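PDB 6RJ1: Mgp-operon protein 3 from Mycoplasma pneumoniae, which probably mediates adhesion to host cells as a membrane-anchored surface protein whose extracellular region may bind sugars. Local coordinates for residues A[951-956]-A[971-976]; A[225-230]-A[242-247]; A[835-840]-A[912-917]. One frame throughout, in Å; residues are numbered along the deposited sequence.

Contact 1. Residues A[951-956]-A[971-976]; sequences GKVDIY and ENVKRR
K974, of the C-terminal helical segment, reaches to strand 952-959 to make a salt bridge with D954, its NZ lying 2.9 Å from D954 OD1 and meeting that oxygen nearly along the C-O axis. The CB of D954 points away from the helix, yet its carboxylate comes back within range of the lysine, whose chain kinks at chi3 (-105°) and brings CE to 3.3 Å from V953 O on the way. D954 OD1 also forms a salt bridge with K965 of the adjoining strand 962-965, so one oxygen serves two lysines, and this pair of positive groups would probably favour the charged form of the acid. A third lysine adds to the cluster: K952 NZ stands 4.2 Å from K974 NZ, like charges that would be expected to repel, although K952 also has a long, weak ion pair with D927. Nearer the backbones, the two lysines meet through methylenes, K952 CG lying 3.7 Å from K974 CD.

The apolar part is built on V973. Its CG1 sits between the backbone N and the carbonyl carbon (chi1 79°) and faces the strand, touching V953 CB at 4.0 Å and I955 CG1 at 4.1 Å; the side chains of V953 and V973 cross at about a right angle. T21 adjoins both valines, while I955 N donates to S970 OG and ties the strand to the helix again. Together these contacts form a helix-on-sheet packing, in which the helix following the last strand of a four-stranded antiparallel meander folds back over its third strand.

Contact 2. Residues A[225-230]-A[242-247]; sequences KGRAYR and LDSTKE
G226 and S244 bring their CA atoms to 3.8 Å where the lead-in to strand 229-230 meets the loop between strand 239-241 and helix 253-267, and the backbone link between the two segments is a weak hydrogen bond from G226 N to E247 O (2.9 Å, N-H...O angle 122°). The loop makes a tight turn at 243-247 that is an Asx turn at its start, with D243 OD1 accepting from T245 N from above the carboxylate plane, while D243 O is gripped by both K246 N and E247 N. S244 CB packs 3.5 Å from G226 CA, an approach that the lack of a side chain on G226 permits; the positive phi of G226 also suits a residue without CB. K225 lays its aliphatic chain past successive carbonyls of the turn: CB is nearest S244 O, CD, carried out by an extended chi2 of -179°, meets T245 O at 4.1 Å, and CE lies near K246 O.

R227 follows the glycine. Its guanidinium turns to other partners, forming salt bridges with E240 and E167, the latter on strand 165-167, which pairs with strand 229-230. S244 takes the central polar role with one hydroxyl: OG is hydrogen-bonded to G178 O and also accepts the backbone N-H of R227 at 3.1 Å, with an N-H...O angle of 139°, while R227 CG lies 3.3 Å from the same oxygen.

Contact 3. Residues A[835-840]-A[912-917]; sequences SYTPFG and APAALA
S835 and T837 of strand 834-838 both point toward segment 912-917, whose strand 914-920 belongs to the next antiparallel sheet but one strand pair along the chain. The two strands run in nearly the same direction, 28° apart, with short axes 6.3 Å from each other at closest, and are joined by side chains of the first strand that meet side chains and backbone of the second; sheets meeting in this way are consistent with neighbouring blades of a beta-propeller, the clan of the MgpC adhesin family represented in this chain.

S835 has the largest buried surface here. Its CB faces P913 O at 3.5 Å, and its OG lies against the CA and the methyl of A914, 3.4 Å from A914 CB. That methyl lies near two hydroxyl oxygens, with T837 OG1 at 3.6 Å.

T837 supplies the hydrogen bond between the strands. With OG1 anti to its own carbonyl carbon (chi1 -47°), the hydroxyl donates to A915 O over 3.1 Å, at a C=O...donor angle of 147° and close to the carbonyl plane. R811 and N813 of strand 808-815, the pairing partner of strand 834-838, hydrogen-bond to A914 O and P913 O.

A917 closes the far end of the contact against F839, whose ring also adjoins Y739 and S844. The ring edge at CD2 is what reaches A917, its CB lying near the ring plane, 4.2 Å from CD2.

The three contacts share no helix or strand and do not touch; contacts 1 and 3, the nearest pair, are still about 16 Å apart between nearest atoms. Contact 3 is buried and joins strands of two successive sheets, mainly through short side chains, two hydroxyls and one ring edge. Contact 2, its centre about 21 Å from the centre of the chain, is partly buried and rests on backbone groups, a serine hydroxyl and a lysine chain. Contact 1, at the C-terminal end with 40 Å between its centre and that of the chain, is partly buried, and it alone has a salt bridge between its segments, set beside a small valine-isoleucine patch.

Contact 1. Residues A[951-956]-A[971-976]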
ATOM      1  N   GLY A 951       6.424 -25.750  25.944  1.00112.47           N
ATOM      2  CA  GLY A 951       6.970 -24.975  24.839  1.00109.33           C
ATOM      3  C   GLY A 951       8.481 -25.081  24.817  1.00107.34           C
ATOM      4  O   GLY A 951       9.133 -24.764  25.816  1.00107.24           O
ATOM      5  N   LYS A 952       9.050 -25.563  23.690  1.00 98.67           N
ATOM      6  CA  LYS A 952      10.494 -25.736  23.509  1.00 95.69           C
ATOM      7  C   LYS A 952      11.194 -24.367  23.505  1.00 94.77           C
ATOM      8  O   LYS A 952      10.867 -23.510  22.681  1.00 93.44           O
ATOM      9  CB  LYS A 952      10.776 -26.539  22.226  1.00 97.43           C
ATOM     10  CG  LYS A 952      12.250 -26.809  21.962  1.00109.78           C
ATOM     11  CD  LYS A 952      12.512 -27.182  20.510  1.00120.09           C
ATOM     12  CE  LYS A 952      13.769 -26.532  19.981  1.00125.21           C
ATOM     13  NZ  LYS A 952      14.133 -27.044  18.636  1.00129.08           N
ATOM     14  N   VAL A 953      12.130 -24.157  24.453  1.00 88.69           N
ATOM     15  CA  VAL A 953      12.850 -22.888  24.601  1.00 87.54           C
ATOM     16  C   VAL A 953      14.312 -23.003  24.164  1.00 91.38           C
ATOM     17  O   VAL A 953      15.048 -23.842  24.675  1.00 91.09           O
ATOM     18  CB  VAL A 953      12.708 -22.276  26.022  1.00 90.71           C
ATOM     19  CG1 VAL A 953      13.427 -20.935  26.122  1.00 90.24           C
ATOM     20  CG2 VAL A 953      11.243 -22.116  26.414  1.00 90.48           C
ATOM     21  N   ASP A 954      14.720 -22.132  23.228  1.00 88.40           N
ATOM     22  CA  ASP A 954      16.079 -22.036  22.698  1.00 88.14           C
ATOM     23  C   ASP A 954      16.709 -20.720  23.172  1.00 90.64           C
ATOM     24  O   ASP A 954      16.067 -19.672  23.091  1.00 89.36           O
ATOM     25  CB  ASP A 954      16.061 -22.079  21.152  1.00 90.30           C
ATOM     26  CG  ASP A 954      16.184 -23.446  20.489  1.00104.37           C
ATOM     27  OD1 ASP A 954      16.269 -24.465  21.219  1.00105.98           O
ATOM     28  OD2 ASP A 954      16.209 -23.496  19.238  1.00110.46           O
ATOM     29  N   ILE A 955      17.952 -20.779  23.673  1.00 87.33           N
ATOM     30  CA  ILE A 955      18.690 -19.597  24.129  1.00 87.08           C
ATOM     31  C   ILE A 955      19.725 -19.211  23.072  1.00 91.48           C
ATOM     32  O   ILE A 955      20.480 -20.062  22.597  1.00 91.42           O
ATOM     33  CB  ILE A 955      19.335 -19.798  25.538  1.00 89.86           C
ATOM     34  CG1 ILE A 955      18.318 -20.349  26.594  1.00 90.11           C
ATOM     35  CG2 ILE A 955      20.047 -18.526  26.036  1.00 89.96           C
ATOM     36  CD1 ILE A 955      17.051 -19.450  26.972  1.00 95.53           C
ATOM     37  N   TYR A 956      19.763 -17.919  22.727  1.00 88.07           N
ATOM     38  CA  TYR A 956      20.694 -17.354  21.758  1.00 88.10           C
ATOM     39  C   TYR A 956      21.510 -16.217  22.385  1.00 94.00           C
ATOM     40  O   TYR A 956      20.979 -15.452  23.192  1.00 93.89           O
ATOM     41  CB  TYR A 956      19.927 -16.846  20.530  1.00 88.71           C
ATOM     42  CG  TYR A 956      19.372 -17.938  19.636  1.00 89.53           C
ATOM     43  CD1 TYR A 956      18.188 -18.596  19.958  1.00 91.23           C
ATOM     44  CD2 TYR A 956      19.990 -18.263  18.431  1.00 90.20           C
ATOM     45  CE1 TYR A 956      17.652 -19.577  19.121  1.00 92.18           C
ATOM     46  CE2 TYR A 956      19.466 -19.245  17.588  1.00 91.24           C
ATOM     47  CZ  TYR A 956      18.290 -19.895  17.933  1.00101.14           C
ATOM     48  OH  TYR A 956      17.746 -20.852  17.103  1.00106.00           O
ATOM     49  N   GLU A 971      19.718 -26.643  26.189  1.00107.58           N
ATOM     50  CA  GLU A 971      19.441 -27.992  26.679  1.00108.57           C
ATOM     51  C   GLU A 971      19.020 -27.913  28.150  1.00114.88           C
ATOM     52  O   GLU A 971      18.032 -28.543  28.523  1.00115.06           O
ATOM     53  CB  GLU A 971      20.659 -28.921  26.506  1.00110.13           C
ATOM     54  CG  GLU A 971      20.359 -30.378  26.828  1.00124.00           C
ATOM     55  CD  GLU A 971      21.556 -31.220  27.229  1.00149.86           C
ATOM     56  OE1 GLU A 971      21.738 -31.460  28.447  1.00132.11           O
ATOM     57  OE2 GLU A 971      22.308 -31.646  26.324  1.00152.94           O
ATOM     58  N   ASN A 972      19.751 -27.111  28.960  1.00112.39           N
ATOM     59  CA  ASN A 972      19.532 -26.879  30.395  1.00112.54           C
ATOM     60  C   ASN A 972      18.107 -26.406  30.707  1.00116.80           C
ATOM     61  O   ASN A 972      17.477 -26.927  31.630  1.00116.52           O
ATOM     62  CB  ASN A 972      20.557 -25.870  30.926  1.00113.43           C
ATOM     63  CG  ASN A 972      20.484 -25.624  32.406  1.00132.45           C
ATOM     64  OD1 ASN A 972      21.010 -26.398  33.210  1.00126.22           O
ATOM     65  ND2 ASN A 972      19.836 -24.531  32.789  1.00121.25           N
ATOM     66  N   VAL A 973      17.610 -25.426  29.936  1.00113.71           N
ATOM     67  CA  VAL A 973      16.265 -24.865  30.087  1.00113.57           C
ATOM     68  C   VAL A 973      15.186 -25.860  29.570  1.00119.98           C
ATOM     69  O   VAL A 973      14.048 -25.817  30.040  1.00119.77           O
ATOM     70  CB  VAL A 973      16.171 -23.441  29.466  1.00116.23           C
ATOM     71  CG1 VAL A 973      16.027 -23.474  27.946  1.00115.63           C
ATOM     72  CG2 VAL A 973      15.063 -22.619  30.112  1.00115.94           C
ATOM     73  N   LYS A 974      15.573 -26.781  28.649  1.00117.93           N
ATOM     74  CA  LYS A 974      14.694 -27.799  28.064  1.00118.14           C
ATOM     75  C   LYS A 974      14.506 -29.014  28.977  1.00123.59           C
ATOM     76  O   LYS A 974      13.372 -29.286  29.382  1.00123.78           O
ATOM     77  CB  LYS A 974      15.197 -28.241  26.678  1.00120.15           C
ATOM     78  CG  LYS A 974      14.389 -27.669  25.520  1.00128.15           C
ATOM     79  CD  LYS A 974      15.010 -28.028  24.176  1.00134.20           C
ATOM     80  CE  LYS A 974      15.708 -26.849  23.543  1.00140.11           C
ATOM     81  NZ  LYS A 974      16.254 -27.169  22.201  1.00147.17           N
ATOM     82  N   ARG A 975      15.610 -29.734  29.299  1.00120.22           N
ATOM     83  CA  ARG A 975      15.606 -30.951  30.114  1.00119.89           C
ATOM     84  C   ARG A 975      14.793 -30.796  31.420  1.00124.30           C
ATOM     85  O   ARG A 975      15.256 -30.226  32.412  1.00124.25           O
ATOM     86  CB  ARG A 975      17.031 -31.511  30.362  1.00119.46           C
ATOM     87  CG  ARG A 975      18.046 -30.558  30.997  1.00127.66           C
ATOM     88  CD  ARG A 975      19.373 -31.237  31.296  1.00135.33           C
ATOM     89  NE  ARG A 975      19.333 -32.018  32.535  1.00141.19           N
ATOM     90  CZ  ARG A 975      19.238 -33.344  32.590  1.00156.01           C
ATOM     91  NH1 ARG A 975      19.211 -33.966  33.763  1.00141.18           N
ATOM     92  NH2 ARG A 975      19.174 -34.060  31.474  1.00144.90           N
ATOM     93  N   ARG A 976      13.532 -31.271  31.343  1.00120.65           N
ATOM     94  CA  ARG A 976      12.477 -31.344  32.366  1.00146.33           C
ATOM     95  C   ARG A 976      12.629 -30.351  33.528  1.00183.52           C
ATOM     96  O   ARG A 976      12.429 -29.151  33.348  1.00147.57           O
ATOM     97  CB  ARG A 976      12.332 -32.788  32.905  1.00145.67           C
ATOM     98  CG  ARG A 976      12.567 -33.921  31.877  1.00153.55           C
ATOM     99  CD  ARG A 976      11.527 -33.999  30.761  1.00157.82           C
ATOM    100  NE  ARG A 976      12.124 -33.816  29.433  1.00158.66           N
ATOM    101  CZ  ARG A 976      12.213 -34.767  28.506  1.00166.86           C
ATOM    102  NH1 ARG A 976      11.735 -35.982  28.742  1.00152.33           N
ATOM    103  NH2 ARG A 976      12.770 -34.505  27.332  1.00149.75           N
TER

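Contact 2. Residues A[225-230]-A[242-247]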
ATOM      1  N   LYS A 225     -10.700  -7.225 -20.653  1.00 66.47           N
ATOM      2  CA  LYS A 225     -10.167  -8.522 -20.215  1.00 65.28           C
ATOM      3  C   LYS A 225      -9.303  -8.338 -18.969  1.00 67.28           C
ATOM      4  O   LYS A 225      -8.943  -7.203 -18.623  1.00 65.95           O
ATOM      5  CB  LYS A 225      -9.317  -9.163 -21.339  1.00 67.20           C
ATOM      6  CG  LYS A 225     -10.119  -9.600 -22.556  1.00 80.62           C
ATOM      7  CD  LYS A 225      -9.236 -10.240 -23.618  1.00 88.43           C
ATOM      8  CE  LYS A 225     -10.029 -11.051 -24.618  1.00 96.10           C
ATOM      9  NZ  LYS A 225     -10.843 -10.194 -25.523  1.00104.76           N
ATOM     10  N   GLY A 226      -8.969  -9.458 -18.327  1.00 62.97           N
ATOM     11  CA  GLY A 226      -8.084  -9.489 -17.169  1.00 62.07           C
ATOM     12  C   GLY A 226      -8.715  -9.518 -15.797  1.00 64.97           C
ATOM     13  O   GLY A 226      -9.919  -9.770 -15.652  1.00 65.20           O
ATOM     14  N   ARG A 227      -7.868  -9.250 -14.773  1.00 59.71           N
ATOM     15  CA  ARG A 227      -8.208  -9.179 -13.344  1.00 58.40           C
ATOM     16  C   ARG A 227      -9.429  -8.293 -13.145  1.00 63.00           C
ATOM     17  O   ARG A 227      -9.569  -7.257 -13.809  1.00 63.05           O
ATOM     18  CB  ARG A 227      -7.053  -8.622 -12.494  1.00 54.95           C
ATOM     19  CG  ARG A 227      -5.640  -8.940 -12.974  1.00 53.01           C
ATOM     20  CD  ARG A 227      -4.790  -9.623 -11.915  1.00 61.38           C
ATOM     21  NE  ARG A 227      -4.778  -8.863 -10.671  1.00 73.34           N
ATOM     22  CZ  ARG A 227      -5.034  -9.372  -9.475  1.00 89.33           C
ATOM     23  NH1 ARG A 227      -5.038  -8.596  -8.408  1.00 88.16           N
ATOM     24  NH2 ARG A 227      -5.274 -10.668  -9.335  1.00 73.96           N
ATOM     25  N   ALA A 228     -10.327  -8.719 -12.254  1.00 58.91           N
ATOM     26  CA  ALA A 228     -11.569  -8.020 -12.003  1.00 57.46           C
ATOM     27  C   ALA A 228     -11.406  -6.636 -11.401  1.00 62.83           C
ATOM     28  O   ALA A 228     -10.566  -6.419 -10.526  1.00 63.56           O
ATOM     29  CB  ALA A 228     -12.473  -8.862 -11.138  1.00 57.45           C
ATOM     30  N   TYR A 229     -12.206  -5.700 -11.922  1.00 58.80           N
ATOM     31  CA  TYR A 229     -12.391  -4.340 -11.455  1.00 58.52           C
ATOM     32  C   TYR A 229     -13.855  -4.330 -11.088  1.00 65.73           C
ATOM     33  O   TYR A 229     -14.700  -4.730 -11.904  1.00 67.22           O
ATOM     34  CB  TYR A 229     -12.098  -3.312 -12.554  1.00 58.95           C
ATOM     35  CG  TYR A 229     -10.623  -3.050 -12.736  1.00 59.96           C
ATOM     36  CD1 TYR A 229      -9.944  -2.159 -11.904  1.00 60.05           C
ATOM     37  CD2 TYR A 229      -9.897  -3.706 -13.726  1.00 61.47           C
ATOM     38  CE1 TYR A 229      -8.578  -1.922 -12.059  1.00 60.30           C
ATOM     39  CE2 TYR A 229      -8.534  -3.474 -13.894  1.00 61.82           C
ATOM     40  CZ  TYR A 229      -7.877  -2.579 -13.061  1.00 66.44           C
ATOM     41  OH  TYR A 229      -6.528  -2.356 -13.239  1.00 62.44           O
ATOM     42  N   ARG A 230     -14.165  -4.000  -9.837  1.00 62.25           N
ATOM     43  CA  ARG A 230     -15.560  -4.051  -9.426  1.00 62.11           C
ATOM     44  C   ARG A 230     -16.028  -2.771  -8.747  1.00 66.33           C
ATOM     45  O   ARG A 230     -15.226  -2.033  -8.169  1.00 65.88           O
ATOM     46  CB  ARG A 230     -15.824  -5.287  -8.527  1.00 60.90           C
ATOM     47  CG  ARG A 230     -15.625  -6.655  -9.182  1.00 63.49           C
ATOM     48  CD  ARG A 230     -16.780  -7.059 -10.078  1.00 67.22           C
ATOM     49  NE  ARG A 230     -16.580  -8.371 -10.707  1.00 73.51           N
ATOM     50  CZ  ARG A 230     -15.981  -8.558 -11.883  1.00 83.93           C
ATOM     51  NH1 ARG A 230     -15.838  -9.783 -12.374  1.00 62.09           N
ATOM     52  NH2 ARG A 230     -15.508  -7.523 -12.570  1.00 70.55           N
ATOM     53  N   LEU A 242      -4.222 -16.198 -15.302  1.00 77.08           N
ATOM     54  CA  LEU A 242      -2.785 -16.452 -15.396  1.00 77.34           C
ATOM     55  C   LEU A 242      -2.150 -15.418 -16.317  1.00 82.04           C
ATOM     56  O   LEU A 242      -1.003 -15.022 -16.100  1.00 82.29           O
ATOM     57  CB  LEU A 242      -2.521 -17.860 -15.936  1.00 77.43           C
ATOM     58  CG  LEU A 242      -2.719 -18.995 -14.952  1.00 82.70           C
ATOM     59  CD1 LEU A 242      -3.039 -20.265 -15.675  1.00 82.79           C
ATOM     60  CD2 LEU A 242      -1.485 -19.193 -14.081  1.00 86.44           C
ATOM     61  N   ASP A 243      -2.912 -14.985 -17.343  1.00 78.14           N
ATOM     62  CA  ASP A 243      -2.529 -13.985 -18.334  1.00 77.61           C
ATOM     63  C   ASP A 243      -3.738 -13.081 -18.581  1.00 78.88           C
ATOM     64  O   ASP A 243      -4.739 -13.529 -19.143  1.00 78.69           O
ATOM     65  CB  ASP A 243      -2.076 -14.675 -19.638  1.00 79.89           C
ATOM     66  CG  ASP A 243      -1.266 -13.825 -20.608  1.00 93.88           C
ATOM     67  OD1 ASP A 243      -1.310 -12.574 -20.494  1.00 94.51           O
ATOM     68  OD2 ASP A 243      -0.588 -14.411 -21.487  1.00101.60           O
ATOM     69  N   SER A 244      -3.648 -11.816 -18.145  1.00 73.34           N
ATOM     70  CA  SER A 244      -4.719 -10.832 -18.300  1.00 72.54           C
ATOM     71  C   SER A 244      -4.840 -10.254 -19.720  1.00 77.24           C
ATOM     72  O   SER A 244      -5.772  -9.498 -20.011  1.00 76.89           O
ATOM     73  CB  SER A 244      -4.585  -9.727 -17.266  1.00 74.14           C
ATOM     74  OG  SER A 244      -5.186 -10.142 -16.055  1.00 78.42           O
ATOM     75  N   THR A 245      -3.907 -10.628 -20.596  1.00 74.32           N
ATOM     76  CA  THR A 245      -3.874 -10.250 -22.000  1.00 74.57           C
ATOM     77  C   THR A 245      -4.735 -11.264 -22.786  1.00 78.82           C
ATOM     78  O   THR A 245      -5.191 -10.967 -23.894  1.00 78.32           O
ATOM     79  CB  THR A 245      -2.390 -10.092 -22.425  1.00 86.21           C
ATOM     80  OG1 THR A 245      -2.024  -8.714 -22.328  1.00 87.66           O
ATOM     81  CG2 THR A 245      -2.066 -10.649 -23.821  1.00 86.25           C
ATOM     82  N   LYS A 246      -5.004 -12.432 -22.172  1.00 76.36           N
ATOM     83  CA  LYS A 246      -5.754 -13.529 -22.791  1.00 76.67           C
ATOM     84  C   LYS A 246      -7.070 -13.881 -22.096  1.00 80.89           C
ATOM     85  O   LYS A 246      -8.070 -14.105 -22.778  1.00 80.02           O
ATOM     86  CB  LYS A 246      -4.855 -14.774 -22.914  1.00 79.03           C
ATOM     87  CG  LYS A 246      -3.889 -14.677 -24.088  1.00101.91           C
ATOM     88  CD  LYS A 246      -2.630 -15.515 -23.886  1.00116.05           C
ATOM     89  CE  LYS A 246      -1.753 -15.565 -25.122  1.00130.43           C
ATOM     90  NZ  LYS A 246      -1.154 -14.241 -25.457  1.00141.18           N
ATOM     91  N   GLU A 247      -7.070 -13.949 -20.755  1.00 78.22           N
ATOM     92  CA  GLU A 247      -8.257 -14.329 -19.985  1.00 77.89           C
ATOM     93  C   GLU A 247      -8.728 -13.237 -19.022  1.00 81.10           C
ATOM     94  O   GLU A 247      -8.079 -12.197 -18.907  1.00 81.26           O
ATOM     95  CB  GLU A 247      -8.038 -15.678 -19.261  1.00 79.33           C
ATOM     96  CG  GLU A 247      -7.863 -16.870 -20.198  1.00 89.68           C
ATOM     97  CD  GLU A 247      -8.966 -17.185 -21.196  1.00108.98           C
ATOM     98  OE1 GLU A 247      -8.648 -17.812 -22.233  1.00111.56           O
ATOM     99  OE2 GLU A 247     -10.142 -16.829 -20.947  1.00 97.59           O
TER

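Contact 3. Residues A[835-840]-A[912-917]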
ATOM      1  N   SER A 835      16.197   6.966   2.734  1.00 68.24           N
ATOM      2  CA  SER A 835      17.337   6.106   2.422  1.00 67.51           C
ATOM      3  C   SER A 835      16.861   4.674   2.142  1.00 70.66           C
ATOM      4  O   SER A 835      16.043   4.137   2.891  1.00 70.05           O
ATOM      5  CB  SER A 835      18.357   6.121   3.555  1.00 70.61           C
ATOM      6  OG  SER A 835      18.765   4.810   3.918  1.00 79.07           O
ATOM      7  N   TYR A 836      17.378   4.064   1.067  1.00 65.68           N
ATOM      8  CA  TYR A 836      17.081   2.683   0.706  1.00 64.17           C
ATOM      9  C   TYR A 836      18.404   1.937   0.557  1.00 71.66           C
ATOM     10  O   TYR A 836      19.260   2.346  -0.235  1.00 73.06           O
ATOM     11  CB  TYR A 836      16.208   2.603  -0.562  1.00 62.97           C
ATOM     12  CG  TYR A 836      16.158   1.224  -1.187  1.00 61.45           C
ATOM     13  CD1 TYR A 836      15.295   0.246  -0.699  1.00 62.93           C
ATOM     14  CD2 TYR A 836      16.993   0.886  -2.250  1.00 60.60           C
ATOM     15  CE1 TYR A 836      15.255  -1.029  -1.263  1.00 62.61           C
ATOM     16  CE2 TYR A 836      16.977  -0.390  -2.804  1.00 60.74           C
ATOM     17  CZ  TYR A 836      16.098  -1.341  -2.317  1.00 67.76           C
ATOM     18  OH  TYR A 836      16.089  -2.594  -2.873  1.00 69.36           O
ATOM     19  N   THR A 837      18.591   0.872   1.348  1.00 69.15           N
ATOM     20  CA  THR A 837      19.799   0.051   1.292  1.00 69.08           C
ATOM     21  C   THR A 837      19.384  -1.361   0.876  1.00 73.88           C
ATOM     22  O   THR A 837      18.588  -1.987   1.583  1.00 73.81           O
ATOM     23  CB  THR A 837      20.554   0.093   2.620  1.00 77.19           C
ATOM     24  OG1 THR A 837      20.654   1.448   3.055  1.00 83.74           O
ATOM     25  CG2 THR A 837      21.944  -0.535   2.526  1.00 69.94           C
ATOM     26  N   PRO A 838      19.866  -1.868  -0.280  1.00 70.77           N
ATOM     27  CA  PRO A 838      19.467  -3.218  -0.708  1.00 70.85           C
ATOM     28  C   PRO A 838      20.007  -4.301   0.212  1.00 76.16           C
ATOM     29  O   PRO A 838      21.169  -4.232   0.617  1.00 76.16           O
ATOM     30  CB  PRO A 838      20.076  -3.344  -2.116  1.00 72.41           C
ATOM     31  CG  PRO A 838      20.481  -1.967  -2.512  1.00 76.27           C
ATOM     32  CD  PRO A 838      20.808  -1.265  -1.243  1.00 71.89           C
ATOM     33  N   PHE A 839      19.171  -5.289   0.563  1.00 73.70           N
ATOM     34  CA  PHE A 839      19.649  -6.376   1.411  1.00 73.65           C
ATOM     35  C   PHE A 839      20.199  -7.551   0.567  1.00 79.89           C
ATOM     36  O   PHE A 839      19.976  -7.608  -0.644  1.00 80.23           O
ATOM     37  CB  PHE A 839      18.617  -6.806   2.475  1.00 74.80           C
ATOM     38  CG  PHE A 839      17.181  -7.102   2.107  1.00 75.83           C
ATOM     39  CD1 PHE A 839      16.873  -7.916   1.022  1.00 78.21           C
ATOM     40  CD2 PHE A 839      16.136  -6.690   2.937  1.00 77.51           C
ATOM     41  CE1 PHE A 839      15.537  -8.229   0.718  1.00 78.97           C
ATOM     42  CE2 PHE A 839      14.804  -6.995   2.628  1.00 79.48           C
ATOM     43  CZ  PHE A 839      14.515  -7.768   1.527  1.00 77.38           C
ATOM     44  N   GLY A 840      20.961  -8.433   1.206  1.00 77.70           N
ATOM     45  CA  GLY A 840      21.591  -9.581   0.563  1.00 77.74           C
ATOM     46  C   GLY A 840      20.647 -10.678   0.118  1.00 82.42           C
ATOM     47  O   GLY A 840      19.435 -10.605   0.345  1.00 81.20           O
ATOM     48  N   ALA A 912      22.316  10.880   3.285  1.00 95.00           N
ATOM     49  CA  ALA A 912      21.161  10.449   4.074  1.00 93.48           C
ATOM     50  C   ALA A 912      21.572   9.335   5.037  1.00 94.61           C
ATOM     51  O   ALA A 912      22.140   8.348   4.556  1.00 95.11           O
ATOM     52  CB  ALA A 912      20.062   9.943   3.153  1.00 94.09           C
ATOM     53  N   PRO A 913      21.315   9.443   6.374  1.00 87.68           N
ATOM     54  CA  PRO A 913      21.673   8.331   7.280  1.00 86.10           C
ATOM     55  C   PRO A 913      20.889   7.078   6.886  1.00 86.73           C
ATOM     56  O   PRO A 913      19.673   7.140   6.679  1.00 84.69           O
ATOM     57  CB  PRO A 913      21.284   8.845   8.672  1.00 87.89           C
ATOM     58  CG  PRO A 913      21.075  10.299   8.517  1.00 92.78           C
ATOM     59  CD  PRO A 913      20.648  10.534   7.109  1.00 88.68           C
ATOM     60  N   ALA A 914      21.613   5.970   6.683  1.00 82.06           N
ATOM     61  CA  ALA A 914      21.039   4.714   6.210  1.00 80.93           C
ATOM     62  C   ALA A 914      20.860   3.635   7.280  1.00 83.04           C
ATOM     63  O   ALA A 914      21.291   3.795   8.421  1.00 82.65           O
ATOM     64  CB  ALA A 914      21.869   4.181   5.049  1.00 81.54           C
ATOM     65  N   ALA A 915      20.189   2.545   6.892  1.00 78.36           N
ATOM     66  CA  ALA A 915      19.921   1.371   7.710  1.00 77.35           C
ATOM     67  C   ALA A 915      20.577   0.141   7.071  1.00 80.72           C
ATOM     68  O   ALA A 915      20.978   0.185   5.910  1.00 80.49           O
ATOM     69  CB  ALA A 915      18.421   1.164   7.840  1.00 77.91           C
ATOM     70  N   LEU A 916      20.703  -0.948   7.835  1.00 77.22           N
ATOM     71  CA  LEU A 916      21.308  -2.190   7.369  1.00 76.72           C
ATOM     72  C   LEU A 916      20.493  -3.361   7.890  1.00 79.16           C
ATOM     73  O   LEU A 916      20.358  -3.514   9.099  1.00 78.79           O
ATOM     74  CB  LEU A 916      22.772  -2.270   7.845  1.00 76.93           C
ATOM     75  CG  LEU A 916      23.655  -3.320   7.176  1.00 81.92           C
ATOM     76  CD1 LEU A 916      24.183  -2.834   5.834  1.00 82.58           C
ATOM     77  CD2 LEU A 916      24.805  -3.684   8.065  1.00 83.75           C
ATOM     78  N   ALA A 917      19.915  -4.154   6.974  1.00 75.72           N
ATOM     79  CA  ALA A 917      19.090  -5.316   7.304  1.00 75.74           C
ATOM     80  C   ALA A 917      19.842  -6.605   7.052  1.00 80.99           C
ATOM     81  O   ALA A 917      20.388  -6.794   5.960  1.00 82.94           O
ATOM     82  CB  ALA A 917      17.809  -5.300   6.495  1.00 76.39           C
TER